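Local coordinates for protein CT_858 (Chlamydia trachomatis, PDB 3DPM) that probably acts as a serine-type endopeptidase (CPAF) of the S41 peptidase family, cleaving peptide bonds within proteins, at residues Val20-Lys25 against Leu69-Ala74; Val496-Phe501 against Thr509-Gly514. All coordinates share one frame; numbering follows the deposited sequence.

Contact 1: residues Val20-Lys25 against Leu69-Ala74; sequences VKYAPK and LNDFHA. With LAS (N-acetyl-S-({(2R,3S,4R)-3-hydroxy-2-[(1S)-1-hydroxy-2-methylpropyl]-4-methyl-5-oxopyrrolidin-2-yl}carbonyl)cysteine), chain C.
Tyr22 reaches across to Asp71, and a single side-chain hydrogen bond joins the two loops: Tyr22 OH gives its proton to Asp71 OD2 at 2.7 Å. The carboxylate oxygen sits at the ring's edge, near its plane, and receives the hydroxyl through its anti lone pair, the one facing away from OD1. Ring and carboxylate planes are 54° apart, so the two flat groups meet twisted. Both side chains have CG anti to the backbone N (chi1 -170° and -171°), extending them toward each other from opposite directions. Asp71 OD2 has a second partner in Thr513 OG1.

The other carboxylate oxygen works inside its own loop. Asp71 OD1 accepts from His73 N at 2.8 Å, making an Asx turn, and Asp71 O takes Ala74 N in the overlapping type I beta turn Asp71-Ala74. Through that grip on the backbone N of His73, the Tyr22-Asp71 pair forms a second shell to a residue that touches the ligand. With both oxygens engaged, the carboxylate is hindered from rotating. A second type I turn, Tyr22-Lys25, runs into helix 25-31, with Pro24 as its N-cap residue.

Apolar contacts sandwich the tyrosine ring. Leu69 lies over one face, its CD1 4.0 Å from Tyr22 CZ and its CD2 4.0 Å from Tyr22 CE2. On the opposite face is Pro24, its CG 3.2 Å above the plane but displaced toward the rim; that same CG also comes 3.9 Å from Asp71 OD2. Ala74 CB approaches Tyr22 CE1 more loosely.

Ligand contact comes from the loop that Asp71 shapes. His73 directs its imidazole away from Tyr22, and its NE2 lies 3.3 Å from LAS C3.

Contact 2: residues Val496-Phe501 against Thr509-Gly514; sequences VFNVQF and TCSLTG. With LAS (N-acetyl-S-({(2R,3S,4R)-3-hydroxy-2-[(1S)-1-hydroxy-2-methylpropyl]-4-methyl-5-oxopyrrolidin-2-yl}carbonyl)cysteine), chain C.
A beta hairpin within the peptidase family S41 region brings strand 496-499 against strand 507-518, and two antiparallel hydrogen-bonded pairs join them, Phe497 with Leu512 and Val499 with Cys510. In the first, Phe497 N binds Leu512 O at 3.1 Å and Leu512 N returns to Phe497 O at 3.0 Å, both nearly straight. In the second, Val499 N meets Cys510 O at 2.9 Å with the donor tilted 27° from the carbonyl plane, while Cys510 N lies in the carbonyl plane of Val499 O. CA-H...O contacts, such as Ser511 CA to Phe497 O, fill in between.

Phe497, Val499, Cys510 and Leu512 share one sheet face, where Cys510 and Leu512 pack on helix 2-20 and Val499 on Pro502 of the second subunit. With chi1 at 57°, Phe497 CG sits between the backbone N and carbonyl carbon, which swings the ring over the neighbouring strand. Phe497 CZ packs tightly on Leu512 CB at 3.3 Å, the carbonyl O of Leu512 stands over one ring face, and Gly514 CA comes in plane at the edge. Lys21 adds a cation-pi contact.

The other face carries Val496, Asn498, Ser511 and Thr513. In the non-hydrogen-bonded pair Asn498-Ser511, Asn498 OD1 is 3.0 Å from Ser511 CB; Asn498 CB also touches Thr509 CG2, on the residue before Cys510. Ser511 OG bonds to His73 O. At the ligand end, Val496 CG1 lies 3.5 Å from LAS C5.

In the fold
From the N terminus, helix 2-20 leads into the loop of contact 1, which closes around three helices, 25-31, 36-48 and 55-67, when the chain returns at 69-74 just before strand 75-78. Contact 2 opens far later and closes only a short hairpin turn, so the two follow in series, neither nested nor crossed. They nonetheless abut, their centres about 10 Å apart. Strand 507-518 pairs antiparallel with strand 75-78, which follows directly after contact 1, and Ala23 bonds to its backbone at Thr513. The N-terminal helices are thereby tied to the S41 hairpin, and both contacts reach LAS and the second subunit.

Contact 1: residues Val20-Lys25 against Leu69-Ala74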
loop_
_atom_site.group_PDB
_atom_site.type_symbol
_atom_site.label_atom_id
_atom_site.label_comp_id
_atom_site.label_asym_id
_atom_site.label_seq_id
_atom_site.Cartn_x
_atom_site.Cartn_y
_atom_site.Cartn_z
ATOM N N VAL A 20 18.205 9.082 -5.204
ATOM C CA VAL A 20 17.080 9.233 -6.124
ATOM C C VAL A 20 15.860 10.022 -5.639
ATOM O O VAL A 20 15.327 10.854 -6.379
ATOM C CB VAL A 20 16.567 7.844 -6.582
ATOM C CG1 VAL A 20 15.367 8.003 -7.520
ATOM C CG2 VAL A 20 17.677 7.084 -7.271
ATOM N N LYS A 21 15.403 9.759 -4.416
ATOM C CA LYS A 21 14.204 10.430 -3.907
ATOM C C LYS A 21 14.318 11.092 -2.534
ATOM O O LYS A 21 13.307 11.328 -1.864
ATOM C CB LYS A 21 13.044 9.434 -3.889
ATOM C CG LYS A 21 12.042 9.585 -5.022
ATOM C CD LYS A 21 10.987 10.629 -4.692
ATOM C CE LYS A 21 9.906 10.680 -5.767
ATOM N NZ LYS A 21 9.182 9.379 -5.918
ATOM N N TYR A 22 15.534 11.406 -2.113
ATOM C CA TYR A 22 15.719 12.044 -0.824
ATOM C C TYR A 22 15.960 13.536 -1.031
ATOM O O TYR A 22 17.084 13.970 -1.273
ATOM C CB TYR A 22 16.892 11.400 -0.092
ATOM C CG TYR A 22 16.966 11.847 1.337
ATOM C CD1 TYR A 22 15.904 11.604 2.214
ATOM C CD2 TYR A 22 18.047 12.582 1.796
ATOM C CE1 TYR A 22 15.919 12.097 3.508
ATOM C CE2 TYR A 22 18.070 13.076 3.085
ATOM C CZ TYR A 22 17.000 12.834 3.934
ATOM O OH TYR A 22 17.003 13.363 5.201
ATOM N N ALA A 23 14.887 14.316 -0.934
ATOM C CA ALA A 23 14.930 15.764 -1.153
ATOM C C ALA A 23 15.899 16.583 -0.296
ATOM O O ALA A 23 16.508 17.546 -0.774
ATOM C CB ALA A 23 13.518 16.346 -1.026
ATOM N N PRO A 24 16.046 16.235 0.983
ATOM C CA PRO A 24 16.990 17.088 1.702
ATOM C C PRO A 24 18.466 16.676 1.651
ATOM O O PRO A 24 19.248 17.121 2.480
ATOM C CB PRO A 24 16.417 17.110 3.120
ATOM C CG PRO A 24 15.795 15.770 3.254
ATOM C CD PRO A 24 15.174 15.487 1.908
ATOM N N LYS A 25 18.855 15.865 0.667
ATOM C CA LYS A 25 20.254 15.428 0.569
ATOM C C LYS A 25 21.235 16.602 0.556
ATOM O O LYS A 25 22.143 16.671 1.382
ATOM C CB LYS A 25 20.491 14.559 -0.680
ATOM C CG LYS A 25 21.905 13.962 -0.721
ATOM C CD LYS A 25 22.053 12.811 -1.713
ATOM C CE LYS A 25 22.341 13.297 -3.133
ATOM N NZ LYS A 25 23.723 13.849 -3.274
ATOM N N LEU A 69 21.324 10.511 8.977
ATOM C CA LEU A 69 20.709 11.590 8.213
ATOM C C LEU A 69 20.151 12.644 9.159
ATOM O O LEU A 69 19.833 13.756 8.733
ATOM C CB LEU A 69 19.568 11.050 7.340
ATOM C CG LEU A 69 19.872 10.087 6.183
ATOM C CD1 LEU A 69 18.569 9.538 5.616
ATOM C CD2 LEU A 69 20.652 10.811 5.097
ATOM N N ASN A 70 20.029 12.291 10.439
ATOM C CA ASN A 70 19.501 13.209 11.454
ATOM C C ASN A 70 18.173 13.817 10.956
ATOM O O ASN A 70 17.977 15.034 10.968
ATOM C CB ASN A 70 20.544 14.302 11.742
ATOM C CG ASN A 70 20.195 15.151 12.958
ATOM O OD1 ASN A 70 20.983 15.996 13.385
ATOM N ND2 ASN A 70 19.013 14.932 13.515
ATOM N N ASP A 71 17.274 12.939 10.515
ATOM C CA ASP A 71 15.962 13.307 9.972
ATOM C C ASP A 71 14.921 12.459 10.698
ATOM O O ASP A 71 14.985 11.227 10.654
ATOM C CB ASP A 71 15.921 12.985 8.469
ATOM C CG ASP A 71 14.673 13.539 7.762
ATOM O OD1 ASP A 71 13.603 13.647 8.401
ATOM O OD2 ASP A 71 14.760 13.852 6.547
ATOM N N PHE A 72 13.969 13.112 11.362
ATOM C CA PHE A 72 12.925 12.397 12.096
ATOM C C PHE A 72 11.975 11.627 11.184
ATOM O O PHE A 72 11.289 10.707 11.630
ATOM C CB PHE A 72 12.122 13.362 12.978
ATOM C CG PHE A 72 12.929 13.993 14.082
ATOM C CD1 PHE A 72 13.289 15.338 14.012
ATOM C CD2 PHE A 72 13.330 13.243 15.191
ATOM C CE1 PHE A 72 14.031 15.930 15.025
ATOM C CE2 PHE A 72 14.075 13.818 16.208
ATOM C CZ PHE A 72 14.428 15.172 16.127
ATOM N N HIS A 73 11.936 12.009 9.910
ATOM C CA HIS A 73 11.083 11.343 8.935
ATOM C C HIS A 73 11.819 10.228 8.202
ATOM O O HIS A 73 11.188 9.427 7.519
ATOM C CB HIS A 73 10.547 12.348 7.911
ATOM C CG HIS A 73 9.387 13.151 8.404
ATOM N ND1 HIS A 73 9.126 14.433 7.961
ATOM C CD2 HIS A 73 8.413 12.856 9.299
ATOM C CE1 HIS A 73 8.044 14.892 8.565
ATOM N NE2 HIS A 73 7.592 13.955 9.381
ATOM N N ALA A 74 13.146 10.189 8.325
ATOM C CA ALA A 74 13.952 9.154 7.677
ATOM C C ALA A 74 14.241 8.026 8.661
ATOM O O ALA A 74 14.920 8.235 9.665
ATOM C CB ALA A 74 15.250 9.744 7.170
HETATM C C18 LAS C . 3.431 15.226 9.180
HETATM O O19 LAS C . 2.432 15.225 9.921
HETATM C C9 LAS C . 3.439 14.326 7.942
HETATM C C10 LAS C . 3.849 15.122 6.688
HETATM C C11 LAS C . 2.923 16.212 6.153
HETATM C C16 LAS C . 1.821 16.558 7.150
HETATM C C12 LAS C . 3.811 17.431 5.894
HETATM O O17 LAS C . 3.991 14.177 5.633
HETATM N N8 LAS C . 2.149 13.563 7.850
HETATM C C6 LAS C . 2.466 12.282 7.623
HETATM O O7 LAS C . 1.654 11.384 7.426
HETATM C C5 LAS C . 3.986 12.068 7.534
HETATM C C20 LAS C . 4.360 10.772 8.263
HETATM C C3 LAS C . 4.513 13.280 8.302
HETATM O O2 LAS C . 4.352 12.935 9.684
#

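Contact 2: residues Val496-Phe501 against Thr509-Gly514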
loop_
_atom_site.group_PDB
_atom_site.type_symbol
_atom_site.label_atom_id
_atom_site.label_comp_id
_atom_site.label_asym_id
_atom_site.label_seq_id
_atom_site.Cartn_x
_atom_site.Cartn_y
_atom_site.Cartn_z
ATOM N N VAL A 496 6.630 12.687 3.423
ATOM C CA VAL A 496 7.311 11.409 3.395
ATOM C C VAL A 496 6.684 10.332 2.527
ATOM O O VAL A 496 5.473 10.322 2.268
ATOM C CB VAL A 496 7.461 10.841 4.841
ATOM C CG1 VAL A 496 7.063 11.889 5.856
ATOM C CG2 VAL A 496 6.619 9.589 5.021
ATOM N N PHE A 497 7.537 9.427 2.067
ATOM C CA PHE A 497 7.085 8.296 1.275
ATOM C C PHE A 497 7.765 7.061 1.865
ATOM O O PHE A 497 8.806 7.152 2.521
ATOM C CB PHE A 497 7.413 8.489 -0.211
ATOM C CG PHE A 497 8.856 8.703 -0.485
ATOM C CD1 PHE A 497 9.712 7.622 -0.649
ATOM C CD2 PHE A 497 9.373 9.988 -0.539
ATOM C CE1 PHE A 497 11.073 7.819 -0.862
ATOM C CE2 PHE A 497 10.724 10.200 -0.749
ATOM C CZ PHE A 497 11.579 9.117 -0.910
ATOM N N ASN A 498 7.150 5.912 1.658
ATOM C CA ASN A 498 7.669 4.687 2.210
ATOM C C ASN A 498 8.015 3.694 1.136
ATOM O O ASN A 498 7.251 3.488 0.202
ATOM C CB ASN A 498 6.643 4.108 3.172
ATOM C CG ASN A 498 6.379 5.028 4.342
ATOM O OD1 ASN A 498 7.268 5.280 5.152
ATOM N ND2 ASN A 498 5.164 5.547 4.429
ATOM N N VAL A 499 9.178 3.074 1.285
ATOM C CA VAL A 499 9.635 2.101 0.318
ATOM C C VAL A 499 9.721 0.727 0.972
ATOM O O VAL A 499 10.130 0.607 2.123
ATOM C CB VAL A 499 11.033 2.511 -0.250
ATOM C CG1 VAL A 499 11.488 1.525 -1.294
ATOM C CG2 VAL A 499 10.961 3.901 -0.855
ATOM N N GLN A 500 9.293 -0.296 0.236
ATOM C CA GLN A 500 9.351 -1.684 0.692
ATOM C C GLN A 500 9.949 -2.502 -0.451
ATOM O O GLN A 500 9.751 -2.180 -1.626
ATOM C CB GLN A 500 7.955 -2.260 0.997
ATOM C CG GLN A 500 7.124 -1.494 2.008
ATOM C CD GLN A 500 6.320 -0.359 1.378
ATOM O OE1 GLN A 500 5.849 0.538 2.080
ATOM N NE2 GLN A 500 6.146 -0.401 0.054
ATOM N N PHE A 501 10.677 -3.555 -0.112
ATOM C CA PHE A 501 11.257 -4.427 -1.124
ATOM C C PHE A 501 11.622 -5.770 -0.507
ATOM O O PHE A 501 11.965 -5.853 0.669
ATOM C CB PHE A 501 12.477 -3.761 -1.791
ATOM C CG PHE A 501 13.609 -3.451 -0.850
ATOM C CD1 PHE A 501 14.740 -4.261 -0.814
ATOM C CD2 PHE A 501 13.554 -2.343 -0.009
ATOM C CE1 PHE A 501 15.804 -3.974 0.044
ATOM C CE2 PHE A 501 14.612 -2.046 0.855
ATOM C CZ PHE A 501 15.740 -2.864 0.881
ATOM N N THR A 509 10.178 -1.512 6.223
ATOM C CA THR A 509 9.920 -0.266 5.522
ATOM C C THR A 509 11.053 0.735 5.714
ATOM O O THR A 509 11.747 0.737 6.731
ATOM C CB THR A 509 8.613 0.404 6.037
ATOM O OG1 THR A 509 7.497 -0.461 5.795
ATOM C CG2 THR A 509 8.379 1.739 5.350
ATOM N N CYS A 510 11.241 1.576 4.713
ATOM C CA CYS A 510 12.229 2.628 4.788
ATOM C C CYS A 510 11.489 3.893 4.383
ATOM O O CYS A 510 11.008 4.000 3.267
ATOM C CB CYS A 510 13.388 2.371 3.832
ATOM S SG CYS A 510 14.674 3.633 3.964
ATOM N N SER A 511 11.371 4.842 5.299
ATOM C CA SER A 511 10.685 6.084 4.981
ATOM C C SER A 511 11.728 7.154 4.699
ATOM O O SER A 511 12.761 7.215 5.370
ATOM C CB SER A 511 9.791 6.523 6.145
ATOM O OG SER A 511 10.571 7.016 7.216
ATOM N N LEU A 512 11.457 7.982 3.698
ATOM C CA LEU A 512 12.370 9.053 3.312
ATOM C C LEU A 512 11.587 10.345 3.123
ATOM O O LEU A 512 10.375 10.319 2.963
ATOM C CB LEU A 512 13.076 8.704 2.005
ATOM C CG LEU A 512 13.763 7.345 1.883
ATOM C CD1 LEU A 512 14.341 7.216 0.484
ATOM C CD2 LEU A 512 14.855 7.200 2.931
ATOM N N THR A 513 12.290 11.471 3.138
ATOM C CA THR A 513 11.669 12.777 2.966
ATOM C C THR A 513 11.776 13.165 1.495
ATOM O O THR A 513 12.868 13.204 0.932
ATOM C CB THR A 513 12.384 13.813 3.832
ATOM O OG1 THR A 513 12.434 13.331 5.181
ATOM C CG2 THR A 513 11.661 15.139 3.797
ATOM N N GLY A 514 10.638 13.433 0.866
ATOM C CA GLY A 514 10.651 13.789 -0.540
ATOM C C GLY A 514 10.539 15.274 -0.816
ATOM O O GLY A 514 10.423 15.673 -1.979
HETATM C C18 LAS C . 3.431 15.226 9.180
HETATM O O19 LAS C . 2.432 15.225 9.921
HETATM C C9 LAS C . 3.439 14.326 7.942
HETATM C C10 LAS C . 3.849 15.122 6.688
HETATM C C11 LAS C . 2.923 16.212 6.153
HETATM C C16 LAS C . 1.821 16.558 7.150
HETATM C C12 LAS C . 3.811 17.431 5.894
HETATM O O17 LAS C . 3.991 14.177 5.633
HETATM N N8 LAS C . 2.149 13.563 7.850
HETATM C C6 LAS C . 2.466 12.282 7.623
HETATM O O7 LAS C . 1.654 11.384 7.426
HETATM C C5 LAS C . 3.986 12.068 7.534
HETATM C C20 LAS C . 4.360 10.772 8.263
HETATM C C3 LAS C . 4.513 13.280 8.302
HETATM O O2 LAS C . 4.352 12.935 9.684
#